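Local coordinates for hydrolase, alpha/beta hydrolase FOLD family (Staphylococcus aureus, PDB 2XMZ), which probably catalyses formation of 2-succinyl-6-hydroxy-2,4-cyclohexadiene-1-carboxylate, with loss of pyruvate, in menaquinone biosynthesis, at residues I36-D41 / E254-I259; I85-Y90 / R95-Y100; P209-A214 / L260-E265. One frame throughout, in Å; residues are numbered along the deposited sequence. Where two conformers were deposited one is given.

Contact 1 (I36-D41 / E254-I259)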
ATOM      1  N   ILE A  36      14.018   0.282   5.444  1.00 29.85           N
ATOM      2  CA  ILE A  36      14.832  -0.251   4.355  1.00 29.92           C
ATOM      3  C   ILE A  36      16.039  -1.034   4.878  1.00 31.54           C
ATOM      4  O   ILE A  36      16.247  -2.183   4.477  1.00 31.32           O
ATOM      5  CB  ILE A  36      15.311   0.884   3.395  1.00 29.21           C
ATOM      6  CG1 ILE A  36      14.123   1.652   2.796  1.00 28.45           C
ATOM      7  CG2 ILE A  36      16.255   0.358   2.310  1.00 29.77           C
ATOM      8  CD1 ILE A  36      12.962   0.819   2.342  1.00 26.07           C
ATOM      9  N   GLU A  37      16.807  -0.414   5.774  1.00 33.61           N
ATOM     10  CA  GLU A  37      18.022  -1.028   6.324  1.00 35.89           C
ATOM     11  C   GLU A  37      17.743  -2.302   7.112  1.00 36.39           C
ATOM     12  O   GLU A  37      18.574  -3.204   7.136  1.00 37.07           O
ATOM     13  CB  GLU A  37      18.805  -0.034   7.169  1.00 38.30           C
ATOM     14  CG  GLU A  37      19.534   0.992   6.337  1.00 40.65           C
ATOM     15  CD  GLU A  37      20.677   1.641   7.079  1.00 47.29           C
ATOM     16  OE1 GLU A  37      21.602   0.919   7.515  1.00 51.11           O
ATOM     17  OE2 GLU A  37      20.660   2.882   7.222  1.00 50.21           O
ATOM     18  N   LYS A  38      16.570  -2.387   7.727  1.00 36.06           N
ATOM     19  CA  LYS A  38      16.197  -3.599   8.456  1.00 37.57           C
ATOM     20  C   LYS A  38      16.040  -4.780   7.487  1.00 36.21           C
ATOM     21  O   LYS A  38      16.234  -5.926   7.874  1.00 36.90           O
ATOM     22  CB  LYS A  38      14.912  -3.402   9.286  1.00 37.88           C
ATOM     23  CG  LYS A  38      14.854  -2.082  10.070  0.50 39.74           C
ATOM     24  CD  LYS A  38      15.672  -2.120  11.352  0.50 42.87           C
ATOM     25  CE  LYS A  38      15.925  -0.707  11.867  0.50 44.52           C
ATOM     26  NZ  LYS A  38      14.755   0.193  11.622  0.50 42.35           N
ATOM     27  N   PHE A  39      15.717  -4.497   6.224  1.00 34.23           N
ATOM     28  CA  PHE A  39      15.551  -5.567   5.230  1.00 33.42           C
ATOM     29  C   PHE A  39      16.757  -5.814   4.323  1.00 33.80           C
ATOM     30  O   PHE A  39      17.037  -6.965   3.986  1.00 34.08           O
ATOM     31  CB  PHE A  39      14.238  -5.408   4.454  1.00 32.16           C
ATOM     32  CG  PHE A  39      13.023  -5.400   5.351  1.00 31.30           C
ATOM     33  CD1 PHE A  39      12.521  -6.586   5.872  1.00 31.92           C
ATOM     34  CD2 PHE A  39      12.431  -4.207   5.726  1.00 31.09           C
ATOM     35  CE1 PHE A  39      11.436  -6.586   6.739  1.00 32.18           C
ATOM     36  CE2 PHE A  39      11.322  -4.191   6.581  1.00 32.34           C
ATOM     37  CZ  PHE A  39      10.833  -5.390   7.096  1.00 31.98           C
ATOM     38  N   THR A  40      17.498  -4.764   3.973  1.00 33.51           N
ATOM     39  CA  THR A  40      18.659  -4.911   3.086  1.00 34.71           C
ATOM     40  C   THR A  40      19.782  -5.794   3.673  1.00 36.79           C
ATOM     41  O   THR A  40      20.640  -6.287   2.944  1.00 37.14           O
ATOM     42  CB  THR A  40      19.220  -3.556   2.620  1.00 34.79           C
ATOM     43  OG1 THR A  40      19.534  -2.746   3.761  1.00 36.19           O
ATOM     44  CG2 THR A  40      18.187  -2.830   1.732  1.00 32.78           C
ATOM     45  N   ASP A  41      19.755  -6.000   4.986  1.00 38.45           N
ATOM     46  CA  ASP A  41      20.630  -6.971   5.639  1.00 40.97           C
ATOM     47  C   ASP A  41      20.598  -8.332   4.927  1.00 40.49           C
ATOM     48  O   ASP A  41      21.629  -8.991   4.794  1.00 41.68           O
ATOM     49  CB  ASP A  41      20.221  -7.156   7.108  1.00 42.63           C
ATOM     50  CG  ASP A  41      20.754  -6.060   8.030  1.00 45.91           C
ATOM     51  OD1 ASP A  41      21.480  -5.134   7.574  1.00 46.49           O
ATOM     52  OD2 ASP A  41      20.431  -6.142   9.240  1.00 48.61           O
ATOM     53  N   GLU A 254       7.831  -4.150  15.639  1.00 37.40           N
ATOM     54  CA  GLU A 254       6.949  -5.299  15.520  1.00 37.16           C
ATOM     55  C   GLU A 254       6.617  -5.526  14.044  1.00 35.01           C
ATOM     56  O   GLU A 254       6.700  -6.653  13.553  1.00 35.00           O
ATOM     57  CB  GLU A 254       5.687  -5.099  16.369  1.00 37.32           C
ATOM     58  CG  GLU A 254       4.722  -6.271  16.421  1.00 37.97           C
ATOM     59  CD  GLU A 254       5.285  -7.481  17.120  1.00 42.03           C
ATOM     60  OE1 GLU A 254       6.267  -7.336  17.894  1.00 43.70           O
ATOM     61  OE2 GLU A 254       4.748  -8.584  16.883  1.00 42.61           O
ATOM     62  N   PHE A 255       6.261  -4.452  13.341  1.00 33.63           N
ATOM     63  CA  PHE A 255       6.018  -4.516  11.898  1.00 32.02           C
ATOM     64  C   PHE A 255       7.206  -5.199  11.196  1.00 32.60           C
ATOM     65  O   PHE A 255       7.010  -6.149  10.433  1.00 32.11           O
ATOM     66  CB  PHE A 255       5.752  -3.116  11.313  1.00 30.64           C
ATOM     67  CG  PHE A 255       5.733  -3.078   9.807  1.00 29.04           C
ATOM     68  CD1 PHE A 255       4.563  -3.359   9.096  1.00 27.66           C
ATOM     69  CD2 PHE A 255       6.892  -2.782   9.099  1.00 28.92           C
ATOM     70  CE1 PHE A 255       4.551  -3.333   7.693  1.00 26.81           C
ATOM     71  CE2 PHE A 255       6.891  -2.756   7.706  1.00 27.82           C
ATOM     72  CZ  PHE A 255       5.719  -3.036   7.001  1.00 26.36           C
ATOM     73  N   ASP A 256       8.419  -4.717  11.460  1.00 33.31           N
ATOM     74  CA  ASP A 256       9.635  -5.293  10.873  1.00 34.54           C
ATOM     75  C   ASP A 256       9.837  -6.770  11.229  1.00 35.79           C
ATOM     76  O   ASP A 256      10.141  -7.593  10.357  1.00 35.00           O
ATOM     77  CB  ASP A 256      10.872  -4.492  11.280  1.00 35.60           C
ATOM     78  CG  ASP A 256      10.955  -3.147  10.586  1.00 34.88           C
ATOM     79  OD1 ASP A 256      10.241  -2.954   9.582  1.00 33.02           O
ATOM     80  OD2 ASP A 256      11.747  -2.294  11.045  1.00 34.86           O
ATOM     81  N   THR A 257       9.653  -7.086  12.510  1.00 37.18           N
ATOM     82  CA  THR A 257       9.783  -8.451  13.018  1.00 38.72           C
ATOM     83  C   THR A 257       8.809  -9.398  12.314  1.00 37.89           C
ATOM     84  O   THR A 257       9.203 -10.492  11.909  1.00 37.94           O
ATOM     85  CB  THR A 257       9.533  -8.491  14.528  1.00 39.83           C
ATOM     86  OG1 THR A 257      10.453  -7.607  15.174  1.00 42.54           O
ATOM     87  CG2 THR A 257       9.701  -9.910  15.085  1.00 40.86           C
ATOM     88  N   MET A 258       7.550  -8.967  12.165  1.00 36.81           N
ATOM     89  CA  MET A 258       6.544  -9.777  11.471  1.00 36.94           C
ATOM     90  C   MET A 258       6.931 -10.055  10.023  1.00 35.76           C
ATOM     91  O   MET A 258       6.757 -11.171   9.541  1.00 36.45           O
ATOM     92  CB  MET A 258       5.144  -9.154  11.529  1.00 36.50           C
ATOM     93  CG  MET A 258       4.446  -9.140  12.902  1.00 38.98           C
ATOM     94  SD  MET A 258       4.257 -10.728  13.753  1.00 46.57           S
ATOM     95  CE  MET A 258       5.807 -10.840  14.668  1.00 49.10           C
ATOM     96  N   ILE A 259       7.480  -9.059   9.337  1.00 34.75           N
ATOM     97  CA  ILE A 259       7.827  -9.221   7.920  1.00 33.65           C
ATOM     98  C   ILE A 259       9.009 -10.183   7.776  1.00 34.57           C
ATOM     99  O   ILE A 259       8.952 -11.138   6.996  1.00 34.21           O
ATOM    100  CB  ILE A 259       8.186  -7.883   7.259  1.00 33.07           C
ATOM    101  CG1 ILE A 259       7.085  -6.836   7.490  1.00 33.06           C
ATOM    102  CG2 ILE A 259       8.454  -8.071   5.756  1.00 31.96           C
ATOM    103  CD1 ILE A 259       5.797  -7.105   6.782  1.00 31.55           C
TER
HETATM  104  O   HOH W   1      11.987   0.185  11.548  1.00 47.42           O
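The Phe39 ring and the Asp256 carboxylate meet with their planes 88° apart. OD1 of Asp256 lies 3.4 Å from Phe39 CE2 and approaches the ring obliquely. The other side of the ring tip meets Ile259: CE1 of Phe39 is 3.5 Å from Ile259 CG2, and the two side chains are nearly perpendicular. Ile259 also serves a second ring. Its CG1 lies over one face of Phe255, 4.0 Å above the plane and displaced from the ring centre. These contacts join two helices of the alpha/beta hydrolase fold, the short helix 36-40 and the C-terminal helix 252-266. Their axes run nearly parallel, 24° apart, and approach to 10.7 Å. Phe39 bridges this gap with its ring and also touches Val45 of strand 44-48. Lys38 adds the polar part of the contact, on the exposed side. Its first torsion (-44°) sets CG beside the backbone N and 3.3 Å from Asp256 OD2. Bends at chi2 and chi4 turn the rest of the chain and place the amine. The salt bridge from Lys38 NZ to Asp256 OD2 is long at 3.9 Å. A water closes it, accepting from Lys38 NZ and donating to Asp256 OD2. The other carboxylate oxygen, OD1, is hydrogen-bonded to His35 ND1, and bonds at both oxygens would hold the group's rotation. Lys38 NZ is also hydrogen-bonded to Asn34 O.

Contact 2 (I85-Y90 / R95-Y100)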
ATOM      1  N   ILE A  85      10.103 -12.526  -5.856  1.00 30.05           N
ATOM      2  CA  ILE A  85       9.533 -11.223  -5.530  1.00 28.26           C
ATOM      3  C   ILE A  85       8.485 -11.328  -4.432  1.00 27.97           C
ATOM      4  O   ILE A  85       7.466 -12.033  -4.580  1.00 27.46           O
ATOM      5  CB  ILE A  85       8.883 -10.549  -6.774  1.00 27.43           C
ATOM      6  CG1 ILE A  85       9.938 -10.265  -7.846  1.00 29.11           C
ATOM      7  CG2 ILE A  85       8.173  -9.227  -6.381  1.00 24.07           C
ATOM      8  CD1 ILE A  85       9.365 -10.085  -9.241  1.00 28.81           C
ATOM      9  N   THR A  86       8.718 -10.598  -3.342  1.00 27.38           N
ATOM     10  CA  THR A  86       7.652 -10.383  -2.363  1.00 25.94           C
ATOM     11  C   THR A  86       7.052  -9.015  -2.575  1.00 24.38           C
ATOM     12  O   THR A  86       7.755  -8.002  -2.483  1.00 25.30           O
ATOM     13  CB  THR A  86       8.172 -10.478  -0.926  1.00 26.41           C
ATOM     14  OG1 THR A  86       8.736 -11.768  -0.734  1.00 25.04           O
ATOM     15  CG2 THR A  86       7.038 -10.267   0.062  1.00 25.94           C
ATOM     16  N   LEU A  87       5.754  -8.976  -2.875  1.00 23.08           N
ATOM     17  CA  LEU A  87       5.089  -7.710  -3.088  1.00 21.67           C
ATOM     18  C   LEU A  87       4.355  -7.297  -1.838  1.00 21.40           C
ATOM     19  O   LEU A  87       3.483  -8.016  -1.351  1.00 20.61           O
ATOM     20  CB  LEU A  87       4.118  -7.773  -4.264  1.00 21.28           C
ATOM     21  CG  LEU A  87       3.502  -6.436  -4.670  1.00 21.78           C
ATOM     22  CD1 LEU A  87       4.589  -5.388  -4.962  1.00 20.11           C
ATOM     23  CD2 LEU A  87       2.601  -6.629  -5.896  1.00 20.88           C
ATOM     24  N   PHE A  88       4.724  -6.130  -1.330  1.00 20.53           N
ATOM     25  CA  PHE A  88       4.124  -5.610  -0.134  1.00 20.89           C
ATOM     26  C   PHE A  88       3.317  -4.373  -0.511  1.00 19.52           C
ATOM     27  O   PHE A  88       3.813  -3.479  -1.204  1.00 19.58           O
ATOM     28  CB  PHE A  88       5.207  -5.217   0.887  1.00 21.29           C
ATOM     29  CG  PHE A  88       4.650  -4.473   2.090  1.00 22.89           C
ATOM     30  CD1 PHE A  88       4.378  -3.106   2.021  1.00 23.38           C
ATOM     31  CD2 PHE A  88       4.399  -5.139   3.284  1.00 22.47           C
ATOM     32  CE1 PHE A  88       3.823  -2.421   3.112  1.00 24.58           C
ATOM     33  CE2 PHE A  88       3.854  -4.458   4.393  1.00 23.92           C
ATOM     34  CZ  PHE A  88       3.577  -3.093   4.296  1.00 23.21           C
ATOM     35  N   GLY A  89       2.084  -4.304  -0.028  1.00 19.49           N
ATOM     36  CA  GLY A  89       1.298  -3.092  -0.167  1.00 19.88           C
ATOM     37  C   GLY A  89       0.561  -2.695   1.105  1.00 19.97           C
ATOM     38  O   GLY A  89      -0.057  -3.541   1.767  1.00 19.20           O
ATOM     39  N   TYR A  90       0.659  -1.403   1.435  1.00 20.03           N
ATOM     40  CA  TYR A  90      -0.036  -0.818   2.564  1.00 19.92           C
ATOM     41  C   TYR A  90      -1.202   0.000   2.062  1.00 19.13           C
ATOM     42  O   TYR A  90      -1.011   0.902   1.255  1.00 18.76           O
ATOM     43  CB  TYR A  90       0.898   0.096   3.395  1.00 19.75           C
ATOM     44  CG  TYR A  90       0.158   1.130   4.212  1.00 19.38           C
ATOM     45  CD1 TYR A  90      -0.562   0.768   5.356  1.00 19.48           C
ATOM     46  CD2 TYR A  90       0.180   2.482   3.842  1.00 17.93           C
ATOM     47  CE1 TYR A  90      -1.257   1.725   6.110  1.00 18.50           C
ATOM     48  CE2 TYR A  90      -0.525   3.474   4.593  1.00 18.36           C
ATOM     49  CZ  TYR A  90      -1.233   3.077   5.718  1.00 17.31           C
ATOM     50  OH  TYR A  90      -1.906   4.007   6.466  1.00 19.82           O
ATOM     51  N   ARG A  95      -4.122  -2.347  -2.174  1.00 19.16           N
ATOM     52  CA  ARG A  95      -5.171  -2.551  -3.185  1.00 20.02           C
ATOM     53  C   ARG A  95      -4.516  -2.814  -4.527  1.00 18.98           C
ATOM     54  O   ARG A  95      -4.915  -3.706  -5.266  1.00 19.43           O
ATOM     55  CB  ARG A  95      -6.134  -1.358  -3.267  1.00 19.08           C
ATOM     56  CG  ARG A  95      -6.888  -1.091  -1.936  1.00 20.31           C
ATOM     57  CD  ARG A  95      -7.995  -0.046  -2.075  1.00 21.98           C
ATOM     58  NE  ARG A  95      -7.544   1.348  -2.272  1.00 21.44           N
ATOM     59  CZ  ARG A  95      -7.533   1.983  -3.449  1.00 20.90           C
ATOM     60  NH1 ARG A  95      -7.924   1.346  -4.557  1.00 18.81           N
ATOM     61  NH2 ARG A  95      -7.162   3.271  -3.520  1.00 20.61           N
ATOM     62  N   VAL A  96      -3.474  -2.050  -4.809  1.00 19.62           N
ATOM     63  CA  VAL A  96      -2.645  -2.300  -5.964  1.00 18.90           C
ATOM     64  C   VAL A  96      -1.959  -3.684  -5.867  1.00 19.37           C
ATOM     65  O   VAL A  96      -1.936  -4.420  -6.855  1.00 19.67           O
ATOM     66  CB  VAL A  96      -1.628  -1.159  -6.182  1.00 18.46           C
ATOM     67  CG1 VAL A  96      -0.649  -1.496  -7.309  1.00 17.04           C
ATOM     68  CG2 VAL A  96      -2.368   0.132  -6.480  1.00 19.58           C
ATOM     69  N   ALA A  97      -1.454  -4.056  -4.696  1.00 18.74           N
ATOM     70  CA  ALA A  97      -0.754  -5.332  -4.576  1.00 19.78           C
ATOM     71  C   ALA A  97      -1.712  -6.498  -4.757  1.00 20.73           C
ATOM     72  O   ALA A  97      -1.376  -7.512  -5.384  1.00 22.55           O
ATOM     73  CB  ALA A  97       0.003  -5.441  -3.236  1.00 19.90           C
ATOM     74  N   LEU A  98      -2.930  -6.368  -4.237  1.00 21.23           N
ATOM     75  CA  LEU A  98      -3.928  -7.433  -4.468  1.00 21.60           C
ATOM     76  C   LEU A  98      -4.279  -7.541  -5.950  1.00 22.09           C
ATOM     77  O   LEU A  98      -4.318  -8.638  -6.509  1.00 22.30           O
ATOM     78  CB  LEU A  98      -5.205  -7.144  -3.658  1.00 21.57           C
ATOM     79  CG  LEU A  98      -5.174  -7.621  -2.202  1.00 22.63           C
ATOM     80  CD1 LEU A  98      -6.331  -6.991  -1.421  1.00 23.22           C
ATOM     81  CD2 LEU A  98      -5.278  -9.108  -2.134  1.00 20.86           C
ATOM     82  N   TYR A  99      -4.496  -6.391  -6.600  1.00 21.58           N
ATOM     83  CA  TYR A  99      -4.818  -6.383  -8.021  1.00 22.56           C
ATOM     84  C   TYR A  99      -3.689  -7.026  -8.790  1.00 22.65           C
ATOM     85  O   TYR A  99      -3.917  -7.834  -9.725  1.00 23.93           O
ATOM     86  CB  TYR A  99      -5.101  -4.960  -8.535  1.00 22.52           C
ATOM     87  CG  TYR A  99      -5.642  -4.957  -9.947  1.00 23.16           C
ATOM     88  CD1 TYR A  99      -7.007  -4.986 -10.182  1.00 22.00           C
ATOM     89  CD2 TYR A  99      -4.783  -4.956 -11.045  1.00 24.44           C
ATOM     90  CE1 TYR A  99      -7.529  -4.996 -11.483  1.00 26.72           C
ATOM     91  CE2 TYR A  99      -5.293  -4.975 -12.368  1.00 25.88           C
ATOM     92  CZ  TYR A  99      -6.666  -4.999 -12.565  1.00 26.05           C
ATOM     93  OH  TYR A  99      -7.190  -5.013 -13.839  1.00 28.74           O
ATOM     94  N   TYR A 100      -2.466  -6.704  -8.389  1.00 21.42           N
ATOM     95  CA  TYR A 100      -1.321  -7.213  -9.081  1.00 21.43           C
ATOM     96  C   TYR A 100      -1.135  -8.709  -8.856  1.00 21.18           C
ATOM     97  O   TYR A 100      -0.780  -9.413  -9.789  1.00 21.32           O
ATOM     98  CB  TYR A 100      -0.026  -6.471  -8.732  1.00 20.56           C
ATOM     99  CG  TYR A 100       1.033  -6.767  -9.759  1.00 23.12           C
ATOM    100  CD1 TYR A 100       1.122  -6.011 -10.934  1.00 23.80           C
ATOM    101  CD2 TYR A 100       1.916  -7.847  -9.595  1.00 24.74           C
ATOM    102  CE1 TYR A 100       2.090  -6.305 -11.892  1.00 23.70           C
ATOM    103  CE2 TYR A 100       2.870  -8.137 -10.524  1.00 25.26           C
ATOM    104  CZ  TYR A 100       2.946  -7.364 -11.686  1.00 26.00           C
ATOM    105  OH  TYR A 100       3.899  -7.666 -12.619  1.00 27.67           O
TER
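Leu87 of strand 84-90 sends its CD2 methyl between Ala97 and Tyr100 of helix 92-103. CG stands anti to the backbone N (chi1 -173°), which carries the branched end toward the helix. The second torsion, 55°, makes CD2 the methyl that touches. CD2 then lies 3.8 Å from Ala97 CA and 3.9 Å from Tyr100 CB. CG of Leu87 also meets the methyl of Ala97, again at 3.9 Å. The Tyr100 side chain runs crosswise to that of Leu87, and CD2 of Leu87 meets the base of the ring obliquely. The far end of the tyrosine leads away: its OH is hydrogen-bonded to Asp74 OD1 and to Ile106 N. Gly89 has no side chain on the side facing Ala97. This lets the Ala97 methyl come to 4.0 Å from Gly89 N, with the two CA atoms of Gly89 and Ala97 5.4 Å apart. Strand and helix run roughly antiparallel, 143° between their directions, as the first two elements of a beta-alpha-beta unit completed by strand 110-114. Gly89 also begins a GxSxG sequence at the sharp turn between them. This is consistent with the nucleophile elbow of alpha/beta hydrolases, with Ser91 as the likely nucleophile. Phe88 points to the other side of the sheet, where its ring meets Phe255. No hydrogen bond joins the two segments. Between them the contact is apolar, made by methyls, the Tyr100 methylene and ring, and backbone, so its closeness depends on shape rather than charge.

Contact 3 (P209-A214 / L260-E265)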
ATOM      1  N   PRO A 209       2.210 -17.673  -0.763  1.00 26.08           N
ATOM      2  CA  PRO A 209       2.120 -17.367   0.657  1.00 26.03           C
ATOM      3  C   PRO A 209       1.808 -15.884   0.865  1.00 24.54           C
ATOM      4  O   PRO A 209       2.443 -15.030   0.248  1.00 23.87           O
ATOM      5  CB  PRO A 209       3.510 -17.717   1.181  1.00 26.55           C
ATOM      6  CG  PRO A 209       3.979 -18.844   0.228  1.00 28.99           C
ATOM      7  CD  PRO A 209       3.404 -18.472  -1.106  1.00 27.36           C
ATOM      8  N   THR A 210       0.834 -15.594   1.725  1.00 24.91           N
ATOM      9  CA  THR A 210       0.354 -14.218   1.938  1.00 24.73           C
ATOM     10  C   THR A 210       0.341 -13.904   3.430  1.00 25.47           C
ATOM     11  O   THR A 210      -0.196 -14.691   4.239  1.00 25.90           O
ATOM     12  CB  THR A 210      -1.047 -14.020   1.322  1.00 24.55           C
ATOM     13  OG1 THR A 210      -0.971 -14.243  -0.091  1.00 25.17           O
ATOM     14  CG2 THR A 210      -1.584 -12.599   1.548  1.00 21.28           C
ATOM     15  N   LEU A 211       0.975 -12.792   3.805  1.00 24.12           N
ATOM     16  CA  LEU A 211       0.895 -12.304   5.177  1.00 24.49           C
ATOM     17  C   LEU A 211      -0.063 -11.123   5.185  1.00 23.18           C
ATOM     18  O   LEU A 211       0.091 -10.211   4.413  1.00 22.45           O
ATOM     19  CB  LEU A 211       2.259 -11.838   5.690  1.00 25.07           C
ATOM     20  CG  LEU A 211       2.305 -11.214   7.098  1.00 25.06           C
ATOM     21  CD1 LEU A 211       1.968 -12.251   8.221  1.00 25.59           C
ATOM     22  CD2 LEU A 211       3.662 -10.567   7.344  1.00 24.17           C
ATOM     23  N   ILE A 212      -1.060 -11.163   6.061  1.00 23.79           N
ATOM     24  CA  ILE A 212      -2.007 -10.057   6.208  1.00 22.92           C
ATOM     25  C   ILE A 212      -1.863  -9.422   7.587  1.00 23.43           C
ATOM     26  O   ILE A 212      -1.870 -10.120   8.611  1.00 24.98           O
ATOM     27  CB  ILE A 212      -3.459 -10.529   5.957  1.00 23.26           C
ATOM     28  CG1 ILE A 212      -3.594 -11.070   4.525  1.00 23.76           C
ATOM     29  CG2 ILE A 212      -4.447  -9.401   6.247  1.00 22.07           C
ATOM     30  CD1 ILE A 212      -4.721 -12.098   4.317  1.00 24.06           C
ATOM     31  N   LEU A 213      -1.702  -8.100   7.605  1.00 22.55           N
ATOM     32  CA  LEU A 213      -1.514  -7.357   8.843  1.00 23.40           C
ATOM     33  C   LEU A 213      -2.636  -6.342   8.968  1.00 23.19           C
ATOM     34  O   LEU A 213      -2.997  -5.673   7.994  1.00 22.75           O
ATOM     35  CB  LEU A 213      -0.154  -6.651   8.857  1.00 23.71           C
ATOM     36  CG  LEU A 213       1.087  -7.507   8.573  1.00 26.30           C
ATOM     37  CD1 LEU A 213       2.335  -6.661   8.488  1.00 29.01           C
ATOM     38  CD2 LEU A 213       1.273  -8.591   9.617  1.00 27.39           C
ATOM     39  N   ALA A 214      -3.192  -6.239  10.168  1.00 23.38           N
ATOM     40  CA  ALA A 214      -4.154  -5.186  10.487  1.00 23.64           C
ATOM     41  C   ALA A 214      -3.839  -4.683  11.894  1.00 24.43           C
ATOM     42  O   ALA A 214      -3.256  -5.405  12.691  1.00 25.56           O
ATOM     43  CB  ALA A 214      -5.588  -5.722  10.409  1.00 24.04           C
ATOM     44  N   LEU A 260      10.064  -9.919   8.544  1.00 35.05           N
ATOM     45  CA  LEU A 260      11.278 -10.724   8.517  1.00 36.64           C
ATOM     46  C   LEU A 260      10.987 -12.190   8.829  1.00 36.75           C
ATOM     47  O   LEU A 260      11.529 -13.071   8.177  1.00 36.92           O
ATOM     48  CB  LEU A 260      12.320 -10.164   9.484  1.00 38.16           C
ATOM     49  CG  LEU A 260      12.992  -8.832   9.127  1.00 38.12           C
ATOM     50  CD1 LEU A 260      13.743  -8.273  10.352  1.00 40.58           C
ATOM     51  CD2 LEU A 260      13.951  -8.970   7.956  1.00 39.99           C
ATOM     52  N   GLY A 261      10.104 -12.433   9.799  1.00 36.74           N
ATOM     53  CA  GLY A 261       9.744 -13.787  10.218  1.00 37.72           C
ATOM     54  C   GLY A 261       8.956 -14.533   9.150  1.00 37.13           C
ATOM     55  O   GLY A 261       9.172 -15.736   8.936  1.00 38.14           O
ATOM     56  N   PHE A 262       8.037 -13.825   8.495  1.00 35.08           N
ATOM     57  CA  PHE A 262       7.295 -14.354   7.344  1.00 34.59           C
ATOM     58  C   PHE A 262       8.282 -14.670   6.230  1.00 35.65           C
ATOM     59  O   PHE A 262       8.362 -15.814   5.771  1.00 36.57           O
ATOM     60  CB  PHE A 262       6.257 -13.325   6.859  1.00 32.54           C
ATOM     61  CG  PHE A 262       5.584 -13.674   5.534  1.00 31.17           C
ATOM     62  CD1 PHE A 262       4.633 -14.699   5.454  1.00 31.36           C
ATOM     63  CD2 PHE A 262       5.888 -12.956   4.376  1.00 28.59           C
ATOM     64  CE1 PHE A 262       3.989 -14.996   4.219  1.00 30.17           C
ATOM     65  CE2 PHE A 262       5.264 -13.244   3.138  1.00 28.48           C
ATOM     66  CZ  PHE A 262       4.298 -14.263   3.068  1.00 27.50           C
ATOM     67  N   LEU A 263       9.053 -13.662   5.827  1.00 35.66           N
ATOM     68  CA  LEU A 263      10.113 -13.850   4.831  1.00 37.48           C
ATOM     69  C   LEU A 263      11.056 -15.002   5.183  1.00 39.61           C
ATOM     70  O   LEU A 263      11.451 -15.751   4.301  1.00 40.24           O
ATOM     71  CB  LEU A 263      10.907 -12.560   4.585  1.00 37.08           C
ATOM     72  CG  LEU A 263      10.159 -11.339   4.019  1.00 35.63           C
ATOM     73  CD1 LEU A 263      11.084 -10.135   3.954  1.00 34.31           C
ATOM     74  CD2 LEU A 263       9.532 -11.603   2.646  1.00 35.75           C
ATOM     75  N   LYS A 264      11.404 -15.134   6.465  1.00 41.61           N
ATOM     76  CA  LYS A 264      12.235 -16.246   6.961  1.00 44.48           C
ATOM     77  C   LYS A 264      11.550 -17.589   6.656  1.00 45.49           C
ATOM     78  O   LYS A 264      12.161 -18.484   6.066  1.00 45.78           O
ATOM     79  CB  LYS A 264      12.470 -16.120   8.482  1.00 45.32           C
ATOM     80  CG  LYS A 264      13.921 -16.302   8.988  1.00 46.84           C
ATOM     81  CD  LYS A 264      14.581 -17.579   8.515  1.00 46.89           C
ATOM     82  CE  LYS A 264      15.985 -17.740   9.104  0.50 48.16           C
ATOM     83  NZ  LYS A 264      15.974 -17.998  10.575  0.50 46.83           N
ATOM     84  N   GLU A 265      10.275 -17.697   7.042  1.00 45.91           N
ATOM     85  CA  GLU A 265       9.480 -18.921   6.877  1.00 48.36           C
ATOM     86  C   GLU A 265       9.307 -19.337   5.428  1.00 48.95           C
ATOM     87  O   GLU A 265       9.234 -20.525   5.126  1.00 50.02           O
ATOM     88  CB  GLU A 265       8.107 -18.768   7.525  1.00 47.22           C
ATOM     89  CG  GLU A 265       8.146 -18.807   9.029  1.00 50.89           C
ATOM     90  CD  GLU A 265       6.927 -18.181   9.673  1.00 52.10           C
ATOM     91  OE1 GLU A 265       6.147 -17.500   8.972  1.00 52.92           O
ATOM     92  OE2 GLU A 265       6.758 -18.369  10.898  1.00 55.34           O
TER
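Strand segment 209-214 and helix segment 260-265 come nearest at Leu211 and Phe262, whose CA atoms are 7.1 Å apart. In the alpha/beta hydrolase fold this is the C-terminal helix, 252-266, lying on one face of the central sheet. Strand 210-215 sits between strands 110-114 and 235-240 and runs parallel to both. Its backbone bonds to both neighbours: Leu211 pairs with Leu111 and Leu113, and Thr210 with Asn234 and Lys236. Side chains of the helix meet both side chains and backbone of the strand. Phe262 carries most of the contact. A trans first torsion (171°) swings its ring off the helix toward the strand. Leu211 CB lies over the centre of one face, 3.6 Å above the plane. This is a CH-pi contact, with CB only 10° off the ring normal. Leu211 and Phe262 lie alongside and point opposite ways, which brings Leu211 CD2 to 3.8 Å from Phe262 CB. Leu211 also touches Ile259 one turn earlier on the helix, and Leu213 touches both Ile259 and Phe255. The same helix face is thus applied along the strand. Phe262 reaches the next strand as well, touching Asn110 and Ile112. Ile212 and Ala214 instead touch helix 219-231. No hydrogen bond crosses between the segments. Thr210 points away from the helix, and its OG1 is bonded to Val208 O. Pro209 meets the far end of the ring, with CB 4.0 Å from Phe262 CZ. Its carbonyl oxygen lies at the ring edge, near the ring plane, where Pro209 O is 3.5 Å from Phe262 CZ.

From the N terminus, the chain first passes residues 36-41, whose partner comes only near the C terminus. Contact 2 closes a short loop of four intervening residues, nested inside the long loop of contact 1. Residues 209-214 then open contact 3. Residues 254-259 close contact 1, and 260-265 close contact 3 directly after. Contacts 1 and 3 thus cross, while contacts 2 and 3 follow in series. Helix 252-266 serves both 1 and 3, tying helix 36-40 to strand 210-215. Contact 2 fixes helix 92-103 to strand 84-90. It meets contact 3 where Thr86 OG1 packs 3.5 Å from Leu263 CD2.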